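Glutaredoxin-2 (Vaccinia virus, PDB 2G2Q) passes disulfide bonds from a membrane-associated viral partner to virion membrane proteins, as a glutaredoxin needed for virion morphogenesis and virus replication. Local coordinates at residues A[17-22]-A[69-74]; A[28-33]-A[110-115]; A[3-8]-A[21-26]. All coordinates share one frame; numbering follows the deposited sequence.

Contact 1: A[17-22]-A[69-74]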
loop_
_atom_site.group_PDB
_atom_site.type_symbol
_atom_site.label_atom_id
_atom_site.label_comp_id
_atom_site.label_asym_id
_atom_site.label_seq_id
_atom_site.Cartn_x
_atom_site.Cartn_y
_atom_site.Cartn_z
ATOM N N GLU A 17 -6.886 0.848 5.632
ATOM C CA GLU A 17 -7.021 0.984 7.082
ATOM C C GLU A 17 -6.428 -0.171 7.889
ATOM O O GLU A 17 -5.704 0.064 8.862
ATOM C CB GLU A 17 -8.477 1.193 7.474
ATOM C CG GLU A 17 -8.942 2.631 7.308
ATOM C CD GLU A 17 -10.456 2.778 7.307
ATOM O OE1 GLU A 17 -11.175 1.778 7.534
ATOM O OE2 GLU A 17 -10.926 3.914 7.089
ATOM N N ASN A 18 -6.716 -1.414 7.494
ATOM C CA ASN A 18 -6.108 -2.568 8.179
ATOM C C ASN A 18 -4.597 -2.651 8.001
ATOM O O ASN A 18 -3.874 -3.018 8.917
ATOM C CB ASN A 18 -6.795 -3.885 7.798
ATOM C CG ASN A 18 -8.186 -3.985 8.376
ATOM O OD1 ASN A 18 -9.149 -4.276 7.664
ATOM N ND2 ASN A 18 -8.313 -3.702 9.670
ATOM N N VAL A 19 -4.125 -2.281 6.825
ATOM C CA VAL A 19 -2.694 -2.220 6.595
ATOM C C VAL A 19 -2.031 -1.133 7.455
ATOM O O VAL A 19 -1.077 -1.427 8.163
ATOM C CB VAL A 19 -2.374 -2.075 5.110
ATOM C CG1 VAL A 19 -0.881 -1.825 4.907
ATOM C CG2 VAL A 19 -2.813 -3.341 4.373
ATOM N N SER A 20 -2.557 0.097 7.433
ATOM C CA SER A 20 -2.057 1.157 8.324
ATOM C C SER A 20 -2.046 0.741 9.782
ATOM O O SER A 20 -1.088 1.036 10.504
ATOM C CB SER A 20 -2.879 2.433 8.187
ATOM O OG SER A 20 -2.744 2.956 6.878
ATOM N N ASP A 21 -3.117 0.079 10.216
ATOM C CA ASP A 21 -3.218 -0.420 11.581
ATOM C C ASP A 21 -2.058 -1.320 11.954
ATOM O O ASP A 21 -1.436 -1.126 12.997
ATOM C CB ASP A 21 -4.533 -1.146 11.798
ATOM C CG ASP A 21 -5.643 -0.211 12.183
ATOM O OD1 ASP A 21 -5.627 0.958 11.729
ATOM O OD2 ASP A 21 -6.529 -0.634 12.959
ATOM N N ALA A 22 -1.774 -2.292 11.086
ATOM C CA ALA A 22 -0.672 -3.223 11.272
ATOM C C ALA A 22 0.642 -2.457 11.301
ATOM O O ALA A 22 1.505 -2.708 12.147
ATOM C CB ALA A 22 -0.655 -4.245 10.153
ATOM N N TYR A 69 -8.438 -1.872 -3.289
ATOM C CA TYR A 69 -7.380 -2.824 -2.952
ATOM C C TYR A 69 -6.010 -2.371 -3.416
ATOM O O TYR A 69 -5.118 -3.190 -3.541
ATOM C CB TYR A 69 -7.689 -4.217 -3.562
ATOM C CG TYR A 69 -8.953 -4.799 -3.040
ATOM C CD1 TYR A 69 -8.966 -5.575 -1.891
ATOM C CD2 TYR A 69 -10.162 -4.533 -3.666
ATOM C CE1 TYR A 69 -10.180 -6.102 -1.387
ATOM C CE2 TYR A 69 -11.360 -5.050 -3.178
ATOM C CZ TYR A 69 -11.357 -5.822 -2.036
ATOM O OH TYR A 69 -12.559 -6.324 -1.579
ATOM N N ILE A 70 -5.883 -1.090 -3.756
ATOM C CA ILE A 70 -4.600 -0.475 -4.036
ATOM C C ILE A 70 -3.964 -0.162 -2.687
ATOM O O ILE A 70 -4.528 0.593 -1.878
ATOM C CB ILE A 70 -4.748 0.893 -4.773
ATOM C CG1 ILE A 70 -5.602 0.804 -6.044
ATOM C CG2 ILE A 70 -3.374 1.543 -5.032
ATOM C CD1 ILE A 70 -5.314 -0.354 -6.937
ATOM N N VAL A 71 -2.811 -0.750 -2.423
ATOM C CA VAL A 71 -1.997 -0.284 -1.301
ATOM C C VAL A 71 -0.526 -0.501 -1.595
ATOM O O VAL A 71 -0.111 -1.587 -2.000
ATOM C CB VAL A 71 -2.455 -0.878 0.080
ATOM C CG1 VAL A 71 -2.498 -2.424 0.053
ATOM C CG2 VAL A 71 -1.608 -0.321 1.241
ATOM N N SER A 72 0.248 0.558 -1.431
ATOM C CA SER A 72 1.672 0.490 -1.628
ATOM C C SER A 72 2.410 1.147 -0.475
ATOM O O SER A 72 1.999 2.200 0.033
ATOM C CB SER A 72 2.054 1.159 -2.950
ATOM O OG SER A 72 1.317 0.596 -4.021
ATOM N N ILE A 73 3.516 0.522 -0.090
ATOM C CA ILE A 73 4.386 1.003 0.968
ATOM C C ILE A 73 5.818 1.271 0.446
ATOM O O ILE A 73 6.440 0.427 -0.199
ATOM C CB ILE A 73 4.407 0.022 2.152
ATOM C CG1 ILE A 73 2.982 -0.211 2.679
ATOM C CG2 ILE A 73 5.321 0.530 3.265
ATOM C CD1 ILE A 73 2.878 -1.321 3.737
ATOM N N PHE A 74 6.310 2.464 0.743
ATOM C CA PHE A 74 7.677 2.835 0.464
ATOM C C PHE A 74 8.402 3.113 1.773
ATOM O O PHE A 74 7.794 3.437 2.806
ATOM C CB PHE A 74 7.737 4.090 -0.411
ATOM C CG PHE A 74 7.131 3.913 -1.758
ATOM C CD1 PHE A 74 5.761 4.089 -1.950
ATOM C CD2 PHE A 74 7.913 3.570 -2.832
ATOM C CE1 PHE A 74 5.189 3.908 -3.199
ATOM C CE2 PHE A 74 7.351 3.407 -4.082
ATOM C CZ PHE A 74 5.983 3.564 -4.267
#

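Contact 2: A[28-33]-A[110-115]. With SO4 (sulfate ion), chain D.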
loop_
_atom_site.group_PDB
_atom_site.type_symbol
_atom_site.label_atom_id
_atom_site.label_comp_id
_atom_site.label_asym_id
_atom_site.label_seq_id
_atom_site.Cartn_x
_atom_site.Cartn_y
_atom_site.Cartn_z
ATOM N N SER A 28 7.527 2.493 16.864
ATOM C CA SER A 28 8.728 2.711 17.645
ATOM C C SER A 28 9.948 2.584 16.737
ATOM O O SER A 28 11.057 2.923 17.124
ATOM C CB SER A 28 8.800 1.730 18.814
ATOM O OG SER A 28 9.135 0.426 18.369
ATOM N N GLU A 29 9.723 2.115 15.513
ATOM C CA GLU A 29 10.804 1.880 14.569
ATOM C C GLU A 29 10.757 2.842 13.381
ATOM O O GLU A 29 11.796 3.294 12.900
ATOM C CB GLU A 29 10.762 0.426 14.102
ATOM C CG GLU A 29 12.051 -0.106 13.467
ATOM C CD GLU A 29 11.957 -1.606 13.161
ATOM O OE1 GLU A 29 11.078 -2.289 13.752
ATOM O OE2 GLU A 29 12.753 -2.103 12.330
ATOM N N TYR A 30 9.558 3.156 12.907
ATOM C CA TYR A 30 9.424 4.045 11.758
ATOM C C TYR A 30 8.439 5.165 12.002
ATOM O O TYR A 30 7.418 4.972 12.671
ATOM C CB TYR A 30 8.947 3.277 10.526
ATOM C CG TYR A 30 9.821 2.134 10.084
ATOM C CD1 TYR A 30 9.540 0.834 10.479
ATOM C CD2 TYR A 30 10.920 2.351 9.246
ATOM C CE1 TYR A 30 10.326 -0.225 10.065
ATOM C CE2 TYR A 30 11.711 1.293 8.823
ATOM C CZ TYR A 30 11.403 0.009 9.242
ATOM O OH TYR A 30 12.181 -1.054 8.842
ATOM N N ASP A 31 8.750 6.336 11.451
ATOM C CA ASP A 31 7.736 7.365 11.221
ATOM C C ASP A 31 6.834 6.892 10.071
ATOM O O ASP A 31 7.279 6.187 9.166
ATOM C CB ASP A 31 8.379 8.712 10.871
ATOM C CG ASP A 31 9.139 9.318 12.030
ATOM O OD1 ASP A 31 8.790 9.024 13.198
ATOM O OD2 ASP A 31 10.097 10.093 11.779
ATOM N N ILE A 32 5.564 7.277 10.124
ATOM C CA ILE A 32 4.569 6.833 9.148
ATOM C C ILE A 32 3.865 8.037 8.534
ATOM O O ILE A 32 3.476 8.971 9.249
ATOM C CB ILE A 32 3.514 5.901 9.801
ATOM C CG1 ILE A 32 4.200 4.661 10.377
ATOM C CG2 ILE A 32 2.443 5.500 8.791
ATOM C CD1 ILE A 32 3.449 4.014 11.526
ATOM N N LEU A 33 3.725 8.009 7.212
ATOM C CA LEU A 33 2.974 9.020 6.493
ATOM C C LEU A 33 2.035 8.343 5.521
ATOM O O LEU A 33 2.363 7.275 4.976
ATOM C CB LEU A 33 3.888 9.954 5.710
ATOM C CG LEU A 33 4.849 10.887 6.426
ATOM C CD1 LEU A 33 5.667 11.543 5.338
ATOM C CD2 LEU A 33 4.141 11.939 7.272
ATOM N N GLU A 110 9.407 -7.959 5.276
ATOM C CA GLU A 110 9.442 -7.382 3.937
ATOM C C GLU A 110 9.877 -5.914 3.970
ATOM O O GLU A 110 10.619 -5.450 3.086
ATOM C CB GLU A 110 8.084 -7.533 3.242
ATOM C CG GLU A 110 7.666 -9.008 3.029
ATOM C CD GLU A 110 6.238 -9.165 2.482
ATOM O OE1 GLU A 110 6.034 -10.003 1.575
ATOM O OE2 GLU A 110 5.317 -8.454 2.951
ATOM N N ILE A 111 9.409 -5.187 4.987
ATOM C CA ILE A 111 9.778 -3.788 5.171
ATOM C C ILE A 111 11.264 -3.688 5.536
ATOM O O ILE A 111 11.968 -2.785 5.098
ATOM C CB ILE A 111 8.938 -3.123 6.288
ATOM C CG1 ILE A 111 7.510 -2.888 5.818
ATOM C CG2 ILE A 111 9.574 -1.797 6.750
ATOM C CD1 ILE A 111 6.577 -2.554 6.979
ATOM N N GLU A 112 11.731 -4.625 6.344
ATOM C CA GLU A 112 13.091 -4.552 6.817
ATOM C C GLU A 112 14.128 -4.922 5.765
ATOM O O GLU A 112 15.222 -4.385 5.785
ATOM C CB GLU A 112 13.253 -5.336 8.122
ATOM C CG GLU A 112 12.639 -4.571 9.302
ATOM C CD GLU A 112 12.759 -5.299 10.619
ATOM O OE1 GLU A 112 12.946 -4.615 11.649
ATOM O OE2 GLU A 112 12.674 -6.553 10.634
ATOM N N LYS A 113 13.758 -5.794 4.834
ATOM C CA LYS A 113 14.657 -6.289 3.778
ATOM C C LYS A 113 14.655 -5.416 2.522
ATOM O O LYS A 113 15.488 -5.588 1.644
ATOM C CB LYS A 113 14.257 -7.705 3.363
ATOM C CG LYS A 113 14.471 -8.793 4.405
ATOM C CD LYS A 113 13.555 -9.994 4.098
ATOM C CE LYS A 113 14.284 -11.333 4.200
ATOM N NZ LYS A 113 14.348 -11.945 5.569
ATOM N N ALA A 114 13.697 -4.509 2.418
ATOM C CA ALA A 114 13.566 -3.660 1.242
ATOM C C ALA A 114 14.853 -2.844 1.016
ATOM O O ALA A 114 15.300 -2.129 1.900
ATOM C CB ALA A 114 12.365 -2.745 1.408
ATOM N N THR A 115 15.434 -2.964 -0.172
ATOM C CA THR A 115 16.722 -2.349 -0.468
ATOM C C THR A 115 16.613 -0.916 -0.948
ATOM O O THR A 115 15.735 -0.587 -1.727
ATOM C CB THR A 115 17.504 -3.145 -1.523
ATOM O OG1 THR A 115 16.769 -3.141 -2.759
ATOM C CG2 THR A 115 17.766 -4.569 -1.046
HETATM S S SO4 D . 15.451 0.037 7.721
HETATM O O1 SO4 D . 16.017 0.552 6.483
HETATM O O2 SO4 D . 14.313 -0.833 7.427
HETATM O O3 SO4 D . 16.493 -0.734 8.403
HETATM O O4 SO4 D . 15.025 1.149 8.570
#

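Contact 3: A[3-8]-A[21-26]. With SO4 (sulfate ion), chain D.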
loop_
_atom_site.group_PDB
_atom_site.type_symbol
_atom_site.label_atom_id
_atom_site.label_comp_id
_atom_site.label_asym_id
_atom_site.label_seq_id
_atom_site.Cartn_x
_atom_site.Cartn_y
_atom_site.Cartn_z
ATOM N N ASN A 3 13.569 5.989 9.995
ATOM C CA ASN A 3 13.220 6.007 8.606
ATOM C C ASN A 3 11.700 6.146 8.501
ATOM O O ASN A 3 10.978 5.910 9.472
ATOM C CB ASN A 3 13.775 4.765 7.898
ATOM C CG ASN A 3 15.306 4.746 7.871
ATOM O OD1 ASN A 3 15.945 5.750 7.549
ATOM N ND2 ASN A 3 15.898 3.597 8.207
ATOM N N VAL A 4 11.225 6.550 7.331
ATOM C CA VAL A 4 9.815 6.828 7.122
ATOM C C VAL A 4 9.185 5.777 6.197
ATOM O O VAL A 4 9.697 5.511 5.105
ATOM C CB VAL A 4 9.643 8.236 6.517
ATOM C CG1 VAL A 4 8.212 8.686 6.601
ATOM C CG2 VAL A 4 10.541 9.236 7.249
ATOM N N LEU A 5 8.096 5.162 6.653
ATOM C CA LEU A 5 7.224 4.387 5.778
ATOM C C LEU A 5 6.158 5.311 5.190
ATOM O O LEU A 5 5.528 6.080 5.921
ATOM C CB LEU A 5 6.568 3.215 6.521
ATOM C CG LEU A 5 7.555 2.208 7.150
ATOM C CD1 LEU A 5 6.868 1.119 8.030
ATOM C CD2 LEU A 5 8.486 1.592 6.099
ATOM N N ILE A 6 5.990 5.244 3.867
ATOM C CA ILE A 6 4.976 6.015 3.166
ATOM C C ILE A 6 3.970 5.047 2.592
ATOM O O ILE A 6 4.296 4.219 1.730
ATOM C CB ILE A 6 5.567 6.907 2.033
ATOM C CG1 ILE A 6 6.555 7.933 2.599
ATOM C CG2 ILE A 6 4.489 7.664 1.315
ATOM C CD1 ILE A 6 7.961 7.559 2.351
ATOM N N ILE A 7 2.748 5.145 3.099
ATOM C CA ILE A 7 1.648 4.290 2.683
ATOM C C ILE A 7 0.646 5.016 1.764
ATOM O O ILE A 7 0.055 6.015 2.149
ATOM C CB ILE A 7 0.918 3.753 3.917
ATOM C CG1 ILE A 7 1.919 2.984 4.800
ATOM C CG2 ILE A 7 -0.276 2.866 3.503
ATOM C CD1 ILE A 7 1.459 2.771 6.235
ATOM N N PHE A 8 0.487 4.489 0.551
ATOM C CA PHE A 8 -0.499 4.954 -0.411
ATOM C C PHE A 8 -1.701 4.036 -0.411
ATOM O O PHE A 8 -1.557 2.820 -0.414
ATOM C CB PHE A 8 0.091 4.922 -1.831
ATOM C CG PHE A 8 1.085 6.028 -2.119
ATOM C CD1 PHE A 8 0.720 7.118 -2.908
ATOM C CD2 PHE A 8 2.387 5.970 -1.616
ATOM C CE1 PHE A 8 1.645 8.139 -3.179
ATOM C CE2 PHE A 8 3.294 6.981 -1.878
ATOM C CZ PHE A 8 2.933 8.067 -2.652
ATOM N N ASP A 21 -3.117 0.079 10.216
ATOM C CA ASP A 21 -3.218 -0.420 11.581
ATOM C C ASP A 21 -2.058 -1.320 11.954
ATOM O O ASP A 21 -1.436 -1.126 12.997
ATOM C CB ASP A 21 -4.533 -1.146 11.798
ATOM C CG ASP A 21 -5.643 -0.211 12.183
ATOM O OD1 ASP A 21 -5.627 0.958 11.729
ATOM O OD2 ASP A 21 -6.529 -0.634 12.959
ATOM N N ALA A 22 -1.774 -2.292 11.086
ATOM C CA ALA A 22 -0.672 -3.223 11.272
ATOM C C ALA A 22 0.642 -2.457 11.301
ATOM O O ALA A 22 1.505 -2.708 12.147
ATOM C CB ALA A 22 -0.655 -4.245 10.153
ATOM N N VAL A 23 0.780 -1.511 10.380
ATOM C CA VAL A 23 2.007 -0.731 10.278
ATOM C C VAL A 23 2.218 0.180 11.505
ATOM O O VAL A 23 3.357 0.508 11.848
ATOM C CB VAL A 23 2.073 0.037 8.947
ATOM C CG1 VAL A 23 3.350 0.828 8.850
ATOM C CG2 VAL A 23 1.997 -0.945 7.776
ATOM N N GLU A 24 1.127 0.532 12.189
ATOM C CA GLU A 24 1.209 1.334 13.416
ATOM C C GLU A 24 1.939 0.623 14.551
ATOM O O GLU A 24 2.536 1.269 15.416
ATOM C CB GLU A 24 -0.178 1.768 13.896
ATOM C CG GLU A 24 -0.760 2.966 13.150
ATOM C CD GLU A 24 -0.036 4.274 13.453
ATOM O OE1 GLU A 24 0.086 4.624 14.651
ATOM O OE2 GLU A 24 0.399 4.956 12.490
ATOM N N GLU A 25 1.895 -0.705 14.549
ATOM C CA GLU A 25 2.577 -1.481 15.580
ATOM C C GLU A 25 4.101 -1.379 15.451
ATOM O O GLU A 25 4.838 -1.792 16.335
ATOM C CB GLU A 25 2.078 -2.923 15.559
ATOM C CG GLU A 25 0.643 -3.026 16.076
ATOM C CD GLU A 25 -0.055 -4.330 15.714
ATOM O OE1 GLU A 25 -0.772 -4.885 16.580
ATOM O OE2 GLU A 25 0.107 -4.792 14.567
ATOM N N LEU A 26 4.557 -0.786 14.355
ATOM C CA LEU A 26 5.985 -0.572 14.112
ATOM C C LEU A 26 6.397 0.896 14.307
ATOM O O LEU A 26 7.467 1.297 13.845
ATOM C CB LEU A 26 6.362 -1.049 12.695
ATOM C CG LEU A 26 5.997 -2.476 12.244
ATOM C CD1 LEU A 26 6.374 -2.686 10.774
ATOM C CD2 LEU A 26 6.648 -3.549 13.124
HETATM S S SO4 D . 15.451 0.037 7.721
HETATM O O1 SO4 D . 16.017 0.552 6.483
HETATM O O2 SO4 D . 14.313 -0.833 7.427
HETATM O O3 SO4 D . 16.493 -0.734 8.403
HETATM O O4 SO4 D . 15.025 1.149 8.570
#

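Contact 1: A[17-22]-A[69-74]
With CG1 anti to the backbone N (chi1 172°), Val19 sends that methyl from helix 14-24 toward strand 71-77. On the strand side Val71 uses its CG2 methyl, and Ile73, with chi2 at 172°, is drawn out through CG1 so that its terminal CD1 is the atom that arrives. The result is a small apolar cluster in which one methyl of the helix meets two of the strand: Val19 CG1 stands 4.0 Å from Val71 CG2 and 4.0 Å from Ile73 CD1. Both distances are ordinary van der Waals separations, and in both pairs the side chains cross obliquely. The backbones stay well apart, Val19 CA and Val71 CA being 8.2 Å from each other, so side chains alone bridge the gap.

Two residues apart on an extended strand, Val71 and Ile73 present their CB atoms to the same face of the sheet, whereas the intervening Ser72 directs its CB away from the helix. This is the helix-on-sheet layer of the thioredoxin fold: helix 14-24, which begins just after Cys13 and carries Cys16 in its first turn, the two redox-active cysteines, lies over a mixed sheet in which strand 71-77 runs antiparallel to strand 3-9. The layer continues through Ile7, whose side chain touches both Val71 and Ile73, while Val102 from a loop also packs on Val19. Along the helix, Ser20 OG hydrogen-bonds to Cys16 O, one turn earlier, and to His34 NE2, which ties the helix to strand 30-36.

Contact 2: A[28-33]-A[110-115]
Glu29 reaches toward Glu112 of helix 104-113. Its CG lies anti to the backbone N (chi1 -162°) and the chain stays extended beyond it, which carries the carboxylate across to the end of that helix. There OE2 of Glu29 comes within 2.6 Å of Glu112 OE1, with the two carboxylate planes 56° apart and the side chains crossing at about a right angle. Oxygens this close suggest that one acid holds a proton, probably with a raised pKa; Lys108 offers Glu29 OE1 a long, weak ion pair nearby.

Next in sequence, Tyr30 points its ring at the same helix, passing Ile111 in the opposite direction. The CG2 methyl of Ile111 approaches obliquely, 3.6 Å from Tyr30 CZ and 3.4 Å from Tyr30 OH. On the helix, Glu112 CG also lies near the phenol oxygen, 3.6 Å from Tyr30 OH. The contact joins an outer strand of the thioredoxin-fold sheet to the C-terminal helix packed against it, and Leu5 of the adjacent strand 3-9 touches both Tyr30 and Ile111.

The hydroxyl itself has a polar partner, a sulfate ion probably taken from the crystallisation liquor. Tyr30 OH donates a hydrogen bond to sulfate O2 at 2.6 Å, the acceptor lying at the ring edge and in its plane. The anion is also hydrogen-bonded to Asn3 ND2, Tyr116 OH and Lys75 NZ. Farther along the strand, Asp31 and Leu33 pair through their backbones with Leu5, and Leu33 pairs with Ile7 as well.

Contact 3: A[3-8]-A[21-26]
Leu5 and Ile7 of strand 3-9 close on a single helix residue, Val23, and each does so with a CD1 methyl. In Leu5 a chi1 of -59° sets CG anti to the carbonyl carbon, and an extended chi2 then pushes CD1 outward to lie 3.6 Å from Val23 CG1. Ile7 is built in the same way along its longer branch, ending with CD1 at 3.8 Å from Val23 CG1. The same CD1 of Ile7 is 3.9 Å from Val23 CB and 4.1 Å from Val23 CG2, so this methyl sits against the fork of the valine rather than against one prong. Ile7 and Val23 reach toward each other tip to tip, while Leu5 comes at the valine at a slant.

Val23 answers with a chi1 of -179°, which brings CG1 within contact of both strand methyls. Leu5 CA and Val23 CA are 8.6 Å apart, a distance spanned by side chains on both sides. All three residues are buried.

At the start of the strand, Asn3 serves a different end: its ND2 donates a hydrogen bond to O4 of a sulfate ion, probably from the crystallisation liquor, 2.6 Å long with an N-H...O angle of 154°.

The contact lies inside a beta-alpha-beta unit, strand 3-9, helix 14-24, strand 30-36, near the N-terminus of the thioredoxin fold. Strand 3-9 runs between parallel strand 30-36 and antiparallel strand 71-77, and helix 104-113 closes around the same core, with Ile111 against Leu26 and Leu107 against Val23.

Contacts 1 and 3 both use helix 14-24, share Asp21 and Ala22, and have centres about 8 Å apart; their sheet partners, strands 71-77 and 3-9, are antiparallel neighbours joined by probable hydrogen bonds from Ile6 N to Phe74 O and from Phe8 N to Ser72 O. Contact 2 brings in strand 30-36, parallel to strand 3-9, and helix 104-113; its centre is about 7 Å from that of contact 3 and 13 Å from that of contact 1. Along the chain contact 3 closes before contact 2 opens, whereas contacts 1 and 2 interleave. Together they fasten two helices to one mixed sheet, the thioredoxin-fold frame that carries the redox-active cysteine pair, Cys13 and Cys16.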